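Local structure of processed glycerol phosphate lipoteichoic acid synthase 2 (Bacillus subtilis, 2W8D) at residues E177-L182 with N240-D245; T125-H130 with F189-I194; M169-F174 with H229-S234; F45-K50 with F59-A64. The protein is a magnesium-binding member of the sulfatase family, within the alkaline phosphatase superfamily, modelled here as its C-terminal domain. One frame throughout, in Å; residues are numbered along the deposited sequence.

Interaction 1. Residues E177-L182 with N240-D245; sequences ESMPLL and NDLKKD
Met179, present as selenomethionine, reaches from helix 171-183 to Asp241 and Leu242 in the last turn of helix 219-244 and to Asp245 just after it. CG of Met179 sits beside its own backbone N (chi1 -60°), and further bends at chi2 and chi3 curl the chain so that its methyl CE does most of the touching. CE packs 3.8 Å from CB of Asp241 and 3.7 Å from CD2 of Leu242. It also lies 3.0 Å from OD2 of Asp245, too close for the exact placing of the methyl to be beyond doubt. Further back, CG of Met179 approaches OD2 of Asp241 at 4.0 Å; that carboxylate forms a salt bridge with Lys176. Almost a turn on, Leu182 brings CD2 to 4.0 Å from CD2 of Leu242, the two side chains crossing at about a right angle. Leu182 also leans on Phe189 and Thr191, joining this helix pair to the central sheet of the alkaline phosphatase-like fold. Over these short segments the helix axes come no closer than 11.1 Å, at 33°, a wide gap bridged by side chains alone, with no hydrogen bond across it. OD1 of Asp245 accepts the N-H of Leu247, whereas OD2 lies close to the carboxylate of Glu183, which may raise the proton affinity of one of these acids.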
loop_
_atom_site.group_PDB
_atom_site.type_symbol
_atom_site.label_atom_id
_atom_site.label_comp_id
_atom_site.label_asym_id
_atom_site.label_seq_id
_atom_site.Cartn_x
_atom_site.Cartn_y
_atom_site.Cartn_z
ATOM N N GLU A 177 21.430 6.908 -1.390
ATOM C CA GLU A 177 21.417 7.987 -2.376
ATOM C C GLU A 177 20.192 8.909 -2.297
ATOM O O GLU A 177 20.287 10.104 -2.608
ATOM C CB GLU A 177 21.614 7.410 -3.784
ATOM C CG GLU A 177 23.106 7.238 -4.119
ATOM C CD GLU A 177 23.372 6.249 -5.247
ATOM O OE1 GLU A 177 23.213 6.626 -6.425
ATOM O OE2 GLU A 177 23.784 5.107 -4.953
ATOM N N SER A 178 19.069 8.363 -1.834
ATOM C CA SER A 178 17.864 9.159 -1.623
ATOM C C SER A 178 17.953 10.174 -0.473
ATOM O O SER A 178 17.214 11.160 -0.483
ATOM C CB SER A 178 16.639 8.262 -1.421
ATOM O OG SER A 178 16.423 7.416 -2.539
HETATM N N MSE A 179 18.843 9.951 0.498
HETATM C CA MSE A 179 18.970 10.854 1.657
HETATM C C MSE A 179 19.164 12.335 1.307
HETATM O O MSE A 179 18.290 13.139 1.640
HETATM C CB MSE A 179 20.003 10.365 2.686
HETATM C CG MSE A 179 19.682 8.980 3.300
HETATM SE SE MSE A 179 17.760 8.528 3.635
HETATM C CE MSE A 179 17.416 9.685 5.180
ATOM N N PRO A 180 20.262 12.701 0.599
ATOM C CA PRO A 180 20.424 14.141 0.281
ATOM C C PRO A 180 19.296 14.688 -0.584
ATOM O O PRO A 180 18.950 15.853 -0.497
ATOM C CB PRO A 180 21.762 14.215 -0.481
ATOM C CG PRO A 180 22.092 12.794 -0.854
ATOM C CD PRO A 180 21.418 11.900 0.154
ATOM N N LEU A 181 18.701 13.837 -1.406
ATOM C CA LEU A 181 17.597 14.289 -2.202
ATOM C C LEU A 181 16.426 14.589 -1.268
ATOM O O LEU A 181 15.789 15.628 -1.365
ATOM C CB LEU A 181 17.259 13.257 -3.273
ATOM C CG LEU A 181 18.445 12.931 -4.185
ATOM C CD1 LEU A 181 18.096 11.737 -5.034
ATOM C CD2 LEU A 181 18.912 14.173 -5.077
ATOM N N LEU A 182 16.178 13.709 -0.318
ATOM C CA LEU A 182 15.060 13.892 0.598
ATOM C C LEU A 182 15.242 15.083 1.532
ATOM O O LEU A 182 14.272 15.774 1.842
ATOM C CB LEU A 182 14.849 12.639 1.431
ATOM C CG LEU A 182 13.718 12.750 2.437
ATOM C CD1 LEU A 182 12.364 12.714 1.709
ATOM C CD2 LEU A 182 13.854 11.628 3.444
ATOM N N ASN A 240 17.648 4.110 10.370
ATOM C CA ASN A 240 18.827 4.677 11.052
ATOM C C ASN A 240 19.142 6.061 10.499
ATOM O O ASN A 240 19.313 7.005 11.250
ATOM C CB ASN A 240 20.069 3.785 10.927
ATOM C CG ASN A 240 19.955 2.487 11.711
ATOM O OD1 ASN A 240 19.384 2.428 12.812
ATOM N ND2 ASN A 240 20.518 1.427 11.147
ATOM N N ASP A 241 19.187 6.176 9.175
ATOM C CA ASP A 241 19.457 7.468 8.514
ATOM C C ASP A 241 18.363 8.515 8.743
ATOM O O ASP A 241 18.666 9.685 8.898
ATOM C CB ASP A 241 19.757 7.286 7.024
ATOM C CG ASP A 241 21.102 6.604 6.764
ATOM O OD1 ASP A 241 21.933 6.505 7.687
ATOM O OD2 ASP A 241 21.339 6.155 5.621
ATOM N N LEU A 242 17.100 8.109 8.803
ATOM C CA LEU A 242 16.043 9.064 9.148
ATOM C C LEU A 242 16.188 9.644 10.576
ATOM O O LEU A 242 15.663 10.722 10.893
ATOM C CB LEU A 242 14.672 8.430 8.974
ATOM C CG LEU A 242 14.175 8.150 7.541
ATOM C CD1 LEU A 242 12.835 7.478 7.569
ATOM C CD2 LEU A 242 14.093 9.434 6.757
ATOM N N LYS A 243 16.890 8.905 11.432
ATOM C CA LYS A 243 17.102 9.303 12.809
ATOM C C LYS A 243 18.346 10.156 12.959
ATOM O O LYS A 243 18.362 11.031 13.805
ATOM C CB LYS A 243 17.159 8.087 13.732
ATOM C CG LYS A 243 15.831 7.312 13.820
ATOM C CD LYS A 243 16.018 5.926 14.479
ATOM C CE LYS A 243 14.706 5.394 15.045
ATOM N NZ LYS A 243 14.752 3.905 15.347
ATOM N N LYS A 244 19.374 9.930 12.138
ATOM C CA LYS A 244 20.530 10.843 12.118
ATOM C C LYS A 244 20.074 12.242 11.705
ATOM O O LYS A 244 20.377 13.205 12.394
ATOM C CB LYS A 244 21.644 10.408 11.145
ATOM C CG LYS A 244 22.046 8.941 11.146
ATOM C CD LYS A 244 23.038 8.604 12.260
ATOM C CE LYS A 244 22.936 7.099 12.593
ATOM N NZ LYS A 244 23.718 6.752 13.828
ATOM N N ASP A 245 19.351 12.354 10.581
ATOM C CA ASP A 245 19.041 13.678 10.037
ATOM C C ASP A 245 17.862 14.391 10.703
ATOM O O ASP A 245 17.561 15.528 10.367
ATOM C CB ASP A 245 18.918 13.656 8.511
ATOM C CG ASP A 245 17.787 12.748 8.003
ATOM O OD1 ASP A 245 16.660 12.741 8.561
ATOM O OD2 ASP A 245 18.016 12.030 7.004
#

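Interaction 2. Residues T125-H130 with F189-I194; sequences TSATFH and FYTKFI
Two neighbouring parallel strands of the large central sheet, the core of the alkaline phosphatase-like fold, meet here in register, Thr125 beside Phe189 through Phe129 beside Phe193. Five backbone hydrogen bonds stitch them, from Tyr190 N to Thr125 O at one end to Ile194 N to Phe129 O at the other; the shortest, Phe129 N to Lys192 O, is 2.6 Å. On one face of the sheet the rings of Phe129 and Phe193 form an offset stack, side by side and pointing the same way, with centroids 4.4 Å apart and planes only 4° from parallel. CZ of Phe193 sits over the rim of the Phe129 ring, 3.6 Å from CD2 of Phe129, while CG2 of Thr191 meets the edge of that ring. Phe174 and Leu181 of helix 171-183 pack on Phe129 as well. The other face carries Lys192, whose bent chain lays CE 3.2 Å from OG1 of Thr128, a buried hydroxyl without a polar partner. The amine itself makes salt bridges to Glu88 and Glu92. Beyond the Phe129-Phe193 pair, ND1 of His130 donates to Ile194 O at 2.9 Å, the oxygen lying in the imidazole plane and the donor tilted 35° from the carbonyl plane.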
loop_
_atom_site.group_PDB
_atom_site.type_symbol
_atom_site.label_atom_id
_atom_site.label_comp_id
_atom_site.label_asym_id
_atom_site.label_seq_id
_atom_site.Cartn_x
_atom_site.Cartn_y
_atom_site.Cartn_z
ATOM N N THR A 125 5.178 19.734 -0.160
ATOM C CA THR A 125 5.825 19.412 -1.406
ATOM C C THR A 125 5.763 17.884 -1.532
ATOM O O THR A 125 5.957 17.182 -0.555
ATOM C CB THR A 125 7.263 19.950 -1.433
ATOM O OG1 THR A 125 7.253 21.393 -1.301
ATOM C CG2 THR A 125 7.916 19.595 -2.746
ATOM N N SER A 126 5.439 17.362 -2.703
ATOM C CA SER A 126 5.373 15.918 -2.884
ATOM C C SER A 126 6.424 15.428 -3.882
ATOM O O SER A 126 6.707 16.114 -4.883
ATOM C CB SER A 126 3.948 15.443 -3.257
ATOM O OG SER A 126 3.373 16.190 -4.333
ATOM N N ALA A 127 7.015 14.267 -3.584
ATOM C CA ALA A 127 8.016 13.631 -4.462
ATOM C C ALA A 127 7.961 12.098 -4.390
ATOM O O ALA A 127 7.750 11.540 -3.317
ATOM C CB ALA A 127 9.429 14.115 -4.100
ATOM N N THR A 128 8.176 11.419 -5.524
ATOM C CA THR A 128 8.369 9.975 -5.514
ATOM C C THR A 128 9.837 9.657 -5.721
ATOM O O THR A 128 10.503 10.359 -6.482
ATOM C CB THR A 128 7.569 9.320 -6.637
ATOM O OG1 THR A 128 6.175 9.579 -6.422
ATOM C CG2 THR A 128 7.839 7.815 -6.695
ATOM N N PHE A 129 10.333 8.606 -5.049
ATOM C CA PHE A 129 11.681 8.090 -5.271
ATOM C C PHE A 129 11.583 6.689 -5.817
ATOM O O PHE A 129 10.810 5.879 -5.322
ATOM C CB PHE A 129 12.468 8.074 -3.964
ATOM C CG PHE A 129 12.648 9.432 -3.363
ATOM C CD1 PHE A 129 13.842 10.133 -3.539
ATOM C CD2 PHE A 129 11.606 10.042 -2.665
ATOM C CE1 PHE A 129 13.995 11.396 -3.010
ATOM C CE2 PHE A 129 11.760 11.322 -2.126
ATOM C CZ PHE A 129 12.951 11.995 -2.302
ATOM N N HIS A 130 12.368 6.368 -6.824
ATOM C CA HIS A 130 12.312 5.039 -7.401
ATOM C C HIS A 130 13.514 4.840 -8.297
ATOM O O HIS A 130 13.876 5.724 -9.071
ATOM C CB HIS A 130 11.036 4.909 -8.201
ATOM C CG HIS A 130 10.804 3.549 -8.760
ATOM N ND1 HIS A 130 10.721 2.422 -7.967
ATOM C CD2 HIS A 130 10.628 3.133 -10.031
ATOM C CE1 HIS A 130 10.509 1.369 -8.733
ATOM N NE2 HIS A 130 10.442 1.775 -9.987
ATOM N N PHE A 189 6.826 17.753 3.722
ATOM C CA PHE A 189 6.837 17.015 2.465
ATOM C C PHE A 189 6.081 15.712 2.552
ATOM O O PHE A 189 5.996 15.101 3.617
ATOM C CB PHE A 189 8.265 16.786 1.966
ATOM C CG PHE A 189 9.120 15.986 2.908
ATOM C CD1 PHE A 189 8.864 14.640 3.139
ATOM C CD2 PHE A 189 10.185 16.568 3.555
ATOM C CE1 PHE A 189 9.668 13.903 4.039
ATOM C CE2 PHE A 189 10.984 15.843 4.426
ATOM C CZ PHE A 189 10.729 14.525 4.667
ATOM N N TYR A 190 5.547 15.272 1.410
ATOM C CA TYR A 190 4.844 14.008 1.287
ATOM C C TYR A 190 5.557 13.199 0.199
ATOM O O TYR A 190 5.620 13.644 -0.949
ATOM C CB TYR A 190 3.406 14.308 0.871
ATOM C CG TYR A 190 2.545 13.105 0.480
ATOM C CD1 TYR A 190 2.682 12.472 -0.765
ATOM C CD2 TYR A 190 1.545 12.672 1.341
ATOM C CE1 TYR A 190 1.851 11.402 -1.102
ATOM C CE2 TYR A 190 0.723 11.648 1.023
ATOM C CZ TYR A 190 0.880 11.001 -0.170
ATOM O OH TYR A 190 0.010 9.991 -0.396
ATOM N N THR A 191 6.082 12.031 0.552
ATOM C CA THR A 191 7.042 11.312 -0.293
ATOM C C THR A 191 6.760 9.830 -0.370
ATOM O O THR A 191 6.218 9.255 0.582
ATOM C CB THR A 191 8.492 11.461 0.209
ATOM O OG1 THR A 191 8.556 11.135 1.602
ATOM C CG2 THR A 191 8.951 12.862 0.021
ATOM N N LYS A 192 7.122 9.230 -1.510
ATOM C CA LYS A 192 6.905 7.815 -1.768
ATOM C C LYS A 192 8.205 7.159 -2.166
ATOM O O LYS A 192 8.847 7.604 -3.128
ATOM C CB LYS A 192 5.893 7.597 -2.906
ATOM C CG LYS A 192 4.437 7.997 -2.604
ATOM C CD LYS A 192 3.761 8.652 -3.856
ATOM C CE LYS A 192 3.868 7.772 -5.077
ATOM N NZ LYS A 192 3.315 6.401 -4.774
ATOM N N PHE A 193 8.576 6.097 -1.443
ATOM C CA PHE A 193 9.724 5.283 -1.806
ATOM C C PHE A 193 9.295 3.915 -2.342
ATOM O O PHE A 193 8.712 3.093 -1.613
ATOM C CB PHE A 193 10.638 5.119 -0.593
ATOM C CG PHE A 193 11.384 6.377 -0.221
ATOM C CD1 PHE A 193 12.706 6.532 -0.573
ATOM C CD2 PHE A 193 10.752 7.402 0.475
ATOM C CE1 PHE A 193 13.396 7.705 -0.235
ATOM C CE2 PHE A 193 11.417 8.535 0.824
ATOM C CZ PHE A 193 12.755 8.707 0.476
ATOM N N ILE A 194 9.543 3.675 -3.627
ATOM C CA ILE A 194 9.121 2.412 -4.238
ATOM C C ILE A 194 10.322 1.477 -4.368
ATOM O O ILE A 194 11.194 1.693 -5.220
ATOM C CB ILE A 194 8.442 2.610 -5.627
ATOM C CG1 ILE A 194 7.487 3.826 -5.635
ATOM C CG2 ILE A 194 7.767 1.247 -6.117
ATOM C CD1 ILE A 194 6.265 3.723 -4.717
#

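Interaction 3. Residues M169-F174 with H229-S234; sequences MKDKPF and HYLDQS
Tyr230 overlaps the extended chain of Lys172 obliquely, its CE1 lying 3.5 Å from CE of the lysine. The pair joins the N-terminal turn of helix 171-183, for which Lys170 is the N-cap residue, to the middle of helix 219-244, two helices packed beside the central sheet of the alkaline phosphatase-like fold. CG of Tyr230 stands anti to the backbone N (chi1 179°). The hydroxyl reaches the start of the other helix, where OH accepts the backbone N-H of Lys172 at 3.1 Å, with an angle of 149° at the hydrogen. Ser197 OG bonds to the neighbouring N of Asp171, so both of these first-turn N-H groups are satisfied by hydroxyls. Beyond the ring, Lys172 continues straight to Gln233, where NZ donates to OE1 over 3.1 Å from above the amide plane. Asp171 turns its carboxylate the other way: OD1 accepts from the backbone N of Leu196, and OD2 touches CD1 of Leu231 at 3.4 Å. Ser234 lies against Asp171 and Lys172. Its OG donates to Tyr230 O one turn back, 3.0 Å away and from above the carbonyl plane, and lies 3.3 Å from CB of Asp171 and 3.6 Å from CG of Lys172.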
loop_
_atom_site.group_PDB
_atom_site.type_symbol
_atom_site.label_atom_id
_atom_site.label_comp_id
_atom_site.label_asym_id
_atom_site.label_seq_id
_atom_site.Cartn_x
_atom_site.Cartn_y
_atom_site.Cartn_z
HETATM N N MSE A 169 17.785 -0.092 -9.554
HETATM C CA MSE A 169 18.608 0.038 -8.339
HETATM C C MSE A 169 18.227 -1.017 -7.297
HETATM O O MSE A 169 17.052 -1.291 -7.081
HETATM C CB MSE A 169 18.439 1.410 -7.692
HETATM C CG MSE A 169 18.979 2.559 -8.468
HETATM SE SE MSE A 169 20.930 2.596 -8.669
HETATM C CE MSE A 169 21.441 2.934 -6.795
ATOM N N LYS A 170 19.235 -1.570 -6.643
ATOM C CA LYS A 170 19.046 -2.324 -5.413
ATOM C C LYS A 170 18.634 -1.387 -4.265
ATOM O O LYS A 170 19.105 -0.255 -4.196
ATOM C CB LYS A 170 20.344 -3.036 -5.061
ATOM C CG LYS A 170 20.702 -4.162 -6.011
ATOM C CD LYS A 170 22.077 -4.701 -5.691
ATOM C CE LYS A 170 22.455 -5.876 -6.568
ATOM N NZ LYS A 170 23.939 -6.070 -6.477
ATOM N N ASP A 171 17.780 -1.862 -3.365
ATOM C CA ASP A 171 17.284 -1.078 -2.239
ATOM C C ASP A 171 18.357 -0.417 -1.324
ATOM O O ASP A 171 18.219 0.746 -1.009
ATOM C CB ASP A 171 16.302 -1.912 -1.415
ATOM C CG ASP A 171 15.078 -2.355 -2.215
ATOM O OD1 ASP A 171 14.855 -1.850 -3.352
ATOM O OD2 ASP A 171 14.328 -3.228 -1.710
ATOM N N LYS A 172 19.398 -1.136 -0.902
ATOM C CA LYS A 172 20.445 -0.541 -0.039
ATOM C C LYS A 172 21.085 0.741 -0.584
ATOM O O LYS A 172 21.009 1.753 0.091
ATOM C CB LYS A 172 21.513 -1.545 0.423
ATOM C CG LYS A 172 21.030 -2.484 1.550
ATOM C CD LYS A 172 22.145 -3.384 2.036
ATOM C CE LYS A 172 21.619 -4.514 2.893
ATOM N NZ LYS A 172 22.671 -5.588 3.078
ATOM N N PRO A 173 21.661 0.721 -1.809
ATOM C CA PRO A 173 22.157 2.000 -2.372
ATOM C C PRO A 173 21.048 2.975 -2.794
ATOM O O PRO A 173 21.255 4.183 -2.779
ATOM C CB PRO A 173 22.988 1.573 -3.587
ATOM C CG PRO A 173 22.503 0.198 -3.913
ATOM C CD PRO A 173 22.061 -0.430 -2.633
ATOM N N PHE A 174 19.876 2.459 -3.163
ATOM C CA PHE A 174 18.763 3.337 -3.496
ATOM C C PHE A 174 18.411 4.184 -2.270
ATOM O O PHE A 174 18.295 5.392 -2.377
ATOM C CB PHE A 174 17.564 2.539 -4.024
ATOM C CG PHE A 174 16.258 3.234 -3.871
ATOM C CD1 PHE A 174 15.914 4.282 -4.698
ATOM C CD2 PHE A 174 15.367 2.839 -2.882
ATOM C CE1 PHE A 174 14.693 4.926 -4.553
ATOM C CE2 PHE A 174 14.148 3.484 -2.728
ATOM C CZ PHE A 174 13.814 4.527 -3.568
ATOM N N HIS A 229 14.898 -10.773 3.445
ATOM C CA HIS A 229 15.861 -10.451 4.499
ATOM C C HIS A 229 16.647 -9.222 4.057
ATOM O O HIS A 229 16.823 -8.319 4.840
ATOM C CB HIS A 229 16.782 -11.660 4.785
ATOM C CG HIS A 229 17.764 -11.459 5.910
ATOM N ND1 HIS A 229 17.401 -11.485 7.240
ATOM C CD2 HIS A 229 19.108 -11.270 5.899
ATOM C CE1 HIS A 229 18.476 -11.316 7.996
ATOM N NE2 HIS A 229 19.522 -11.190 7.204
ATOM N N TYR A 230 17.049 -9.169 2.783
ATOM C CA TYR A 230 17.719 -8.002 2.234
ATOM C C TYR A 230 16.852 -6.708 2.330
ATOM O O TYR A 230 17.352 -5.627 2.746
ATOM C CB TYR A 230 18.207 -8.285 0.795
ATOM C CG TYR A 230 18.895 -7.103 0.136
ATOM C CD1 TYR A 230 20.270 -6.899 0.282
ATOM C CD2 TYR A 230 18.161 -6.165 -0.592
ATOM C CE1 TYR A 230 20.898 -5.805 -0.303
ATOM C CE2 TYR A 230 18.757 -5.086 -1.174
ATOM C CZ TYR A 230 20.133 -4.904 -1.013
ATOM O OH TYR A 230 20.724 -3.836 -1.588
ATOM N N LEU A 231 15.586 -6.811 1.932
ATOM C CA LEU A 231 14.601 -5.728 2.080
ATOM C C LEU A 231 14.571 -5.228 3.540
ATOM O O LEU A 231 14.606 -4.029 3.795
ATOM C CB LEU A 231 13.197 -6.201 1.648
ATOM C CG LEU A 231 12.061 -5.156 1.668
ATOM C CD1 LEU A 231 12.479 -3.787 1.084
ATOM C CD2 LEU A 231 10.805 -5.617 0.933
ATOM N N ASP A 232 14.518 -6.161 4.475
ATOM C CA ASP A 232 14.474 -5.825 5.886
ATOM C C ASP A 232 15.711 -5.034 6.373
ATOM O O ASP A 232 15.575 -4.079 7.111
ATOM C CB ASP A 232 14.309 -7.085 6.707
ATOM C CG ASP A 232 14.070 -6.800 8.167
ATOM O OD1 ASP A 232 12.913 -6.406 8.465
ATOM O OD2 ASP A 232 15.014 -6.993 9.002
ATOM N N GLN A 233 16.901 -5.420 5.941
ATOM C CA GLN A 233 18.111 -4.636 6.226
ATOM C C GLN A 233 18.071 -3.235 5.633
ATOM O O GLN A 233 18.546 -2.293 6.258
ATOM C CB GLN A 233 19.357 -5.395 5.778
ATOM C CG GLN A 233 19.517 -6.733 6.532
ATOM C CD GLN A 233 20.716 -7.570 6.080
ATOM O OE1 GLN A 233 21.114 -7.545 4.912
ATOM N NE2 GLN A 233 21.293 -8.319 7.015
ATOM N N SER A 234 17.507 -3.098 4.438
ATOM C CA SER A 234 17.361 -1.822 3.756
ATOM C C SER A 234 16.456 -0.884 4.529
ATOM O O SER A 234 16.717 0.297 4.580
ATOM C CB SER A 234 16.743 -2.012 2.360
ATOM O OG SER A 234 17.486 -2.903 1.545
#

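Interaction 4. Residues F45-K50 with F59-A64; sequences FIIDYK and FLNKLA
A tight turn at Ile47 and Asp48 docks on Leu60, Asn61 and Ala64 of helix 58-65, a mixed apolar and polar contact in the connection that follows strand 33-39 of the central sheet. The branches of Ile47 divide over the helix surface: CD1 meets CB of Leu60 at 3.9 Å and CG2 meets CB of Ala64 at 4.1 Å. Tyr71 of strand 70-76 packs on both Ile47 and Ala64. Residues 46 to 49 form a type II beta turn, closed by Tyr49 N to Ile46 O, with Asp48 in its third position at a positive phi of 76°. The turn presents the N-H of Asp48 to OD1 of Asn61, 3.1 Å away and well above the amide plane. The Asp48 and Asn61 side chains slide past each other in opposite directions, bringing OD1 of Asp48 to 3.5 Å from CG of Asn61; OD2 of Asp48 bonds to His65. The amide nitrogen of Asn61 serves a second link, giving one bond to Glu55 and another, 3.0 Å long, to a water. That water in turn donates to Ile46 O at 2.9 Å and to Tyr49 O at 2.8 Å, bridging both ends of the turn to the helix.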
loop_
_atom_site.group_PDB
_atom_site.type_symbol
_atom_site.label_atom_id
_atom_site.label_comp_id
_atom_site.label_asym_id
_atom_site.label_seq_id
_atom_site.Cartn_x
_atom_site.Cartn_y
_atom_site.Cartn_z
ATOM N N PHE A 45 2.734 -13.242 6.042
ATOM C CA PHE A 45 3.232 -14.496 6.631
ATOM C C PHE A 45 4.718 -14.453 7.000
ATOM O O PHE A 45 5.145 -15.181 7.890
ATOM C CB PHE A 45 2.918 -15.742 5.781
ATOM C CG PHE A 45 3.849 -15.943 4.621
ATOM C CD1 PHE A 45 5.008 -16.671 4.768
ATOM C CD2 PHE A 45 3.554 -15.412 3.376
ATOM C CE1 PHE A 45 5.882 -16.839 3.672
ATOM C CE2 PHE A 45 4.390 -15.601 2.300
ATOM C CZ PHE A 45 5.571 -16.292 2.452
ATOM N N ILE A 46 5.479 -13.624 6.296
ATOM C CA ILE A 46 6.888 -13.387 6.561
ATOM C C ILE A 46 7.188 -12.784 7.939
ATOM O O ILE A 46 8.259 -13.033 8.502
ATOM C CB ILE A 46 7.504 -12.477 5.472
ATOM C CG1 ILE A 46 7.838 -13.349 4.266
ATOM C CG2 ILE A 46 8.780 -11.942 5.892
ATOM C CD1 ILE A 46 8.679 -14.614 4.652
ATOM N N ILE A 47 6.251 -11.993 8.458
ATOM C CA ILE A 47 6.401 -11.363 9.762
ATOM C C ILE A 47 6.436 -12.448 10.833
ATOM O O ILE A 47 5.533 -13.294 10.917
ATOM C CB ILE A 47 5.287 -10.325 10.018
ATOM C CG1 ILE A 47 5.333 -9.195 8.987
ATOM C CG2 ILE A 47 5.415 -9.718 11.398
ATOM C CD1 ILE A 47 6.708 -8.526 8.796
ATOM N N ASP A 48 7.525 -12.472 11.578
ATOM C CA ASP A 48 7.789 -13.450 12.642
ATOM C C ASP A 48 8.188 -14.801 12.166
ATOM O O ASP A 48 8.391 -15.684 12.983
ATOM C CB ASP A 48 6.648 -13.541 13.667
ATOM C CG ASP A 48 6.587 -12.302 14.549
ATOM O OD1 ASP A 48 7.623 -11.619 14.682
ATOM O OD2 ASP A 48 5.515 -11.979 15.085
ATOM N N TYR A 49 8.300 -14.974 10.850
ATOM C CA TYR A 49 8.744 -16.240 10.294
ATOM C C TYR A 49 10.243 -16.433 10.556
ATOM O O TYR A 49 11.028 -15.469 10.548
ATOM C CB TYR A 49 8.498 -16.277 8.802
ATOM C CG TYR A 49 8.341 -17.682 8.290
ATOM C CD1 TYR A 49 7.092 -18.310 8.300
ATOM C CD2 TYR A 49 9.439 -18.403 7.847
ATOM C CE1 TYR A 49 6.941 -19.627 7.864
ATOM C CE2 TYR A 49 9.304 -19.728 7.414
ATOM C CZ TYR A 49 8.055 -20.319 7.418
ATOM O OH TYR A 49 7.922 -21.605 6.993
ATOM N N LYS A 50 10.630 -17.680 10.777
ATOM C CA LYS A 50 12.042 -18.010 10.968
ATOM C C LYS A 50 12.435 -19.193 10.108
ATOM O O LYS A 50 11.618 -20.064 9.831
ATOM C CB LYS A 50 12.370 -18.350 12.430
ATOM C CG LYS A 50 11.911 -17.353 13.435
ATOM C CD LYS A 50 12.431 -17.695 14.813
ATOM C CE LYS A 50 11.829 -16.727 15.823
ATOM N NZ LYS A 50 12.300 -16.902 17.233
ATOM N N PHE A 59 14.036 -6.512 11.562
ATOM C CA PHE A 59 13.658 -5.113 11.824
ATOM C C PHE A 59 12.146 -4.904 11.840
ATOM O O PHE A 59 11.606 -4.247 12.740
ATOM C CB PHE A 59 14.302 -4.122 10.847
ATOM C CG PHE A 59 14.227 -2.701 11.318
ATOM C CD1 PHE A 59 14.994 -2.282 12.422
ATOM C CD2 PHE A 59 13.359 -1.797 10.698
ATOM C CE1 PHE A 59 14.963 -0.941 12.883
ATOM C CE2 PHE A 59 13.284 -0.473 11.134
ATOM C CZ PHE A 59 14.112 -0.022 12.239
ATOM N N LEU A 60 11.480 -5.484 10.847
ATOM C CA LEU A 60 10.037 -5.332 10.682
ATOM C C LEU A 60 9.351 -5.988 11.864
ATOM O O LEU A 60 8.397 -5.429 12.405
ATOM C CB LEU A 60 9.567 -5.890 9.331
ATOM C CG LEU A 60 10.095 -5.064 8.123
ATOM C CD1 LEU A 60 9.655 -5.623 6.736
ATOM C CD2 LEU A 60 9.779 -3.561 8.179
ATOM N N ASN A 61 9.860 -7.147 12.285
ATOM C CA ASN A 61 9.407 -7.802 13.526
ATOM C C ASN A 61 9.471 -6.912 14.758
ATOM O O ASN A 61 8.528 -6.880 15.545
ATOM C CB ASN A 61 10.184 -9.107 13.804
ATOM C CG ASN A 61 10.038 -10.100 12.690
ATOM O OD1 ASN A 61 9.206 -9.927 11.784
ATOM N ND2 ASN A 61 10.861 -11.133 12.721
ATOM N N LYS A 62 10.567 -6.184 14.927
ATOM C CA LYS A 62 10.684 -5.305 16.097
ATOM C C LYS A 62 9.579 -4.233 16.047
ATOM O O LYS A 62 8.903 -3.980 17.031
ATOM C CB LYS A 62 12.077 -4.671 16.195
ATOM C CG LYS A 62 12.380 -4.126 17.575
ATOM C CD LYS A 62 13.694 -3.341 17.638
ATOM C CE LYS A 62 13.625 -2.025 16.875
ATOM N NZ LYS A 62 14.708 -1.095 17.325
ATOM N N LEU A 63 9.362 -3.654 14.887
ATOM C CA LEU A 63 8.279 -2.677 14.720
ATOM C C LEU A 63 6.915 -3.281 15.027
ATOM O O LEU A 63 6.062 -2.633 15.633
ATOM C CB LEU A 63 8.262 -2.145 13.284
ATOM C CG LEU A 63 9.543 -1.475 12.802
ATOM C CD1 LEU A 63 9.351 -0.986 11.402
ATOM C CD2 LEU A 63 9.924 -0.305 13.737
ATOM N N ALA A 64 6.715 -4.508 14.550
ATOM C CA ALA A 64 5.517 -5.258 14.804
ATOM C C ALA A 64 5.314 -5.486 16.287
ATOM O O ALA A 64 4.173 -5.557 16.733
ATOM C CB ALA A 64 5.536 -6.597 14.035
HETATM O O HOH W 1 10.602 -12.729 10.247
#

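Overall arrangement
From the N terminus, interaction 4 comes first and closes a short loop, tying the turn after strand 33-39 to helix 58-65. The other three open later and cross one another. Interaction 2 opens at strand 125-130, interactions 3 and 1 follow at the start and the second half of helix 171-183, and the partners then arrive in the order strand 189-194, residues 229-234 and residues 240-245. Interactions 1 and 3 thus hold the same two helices together at two levels, while Phe174, Ser178 and Leu182 press helix 171-183 onto the strands of interaction 2. Asp232 joins interaction 3 to interaction 4, its carboxylate meeting the backbone N of Phe59 and Leu60.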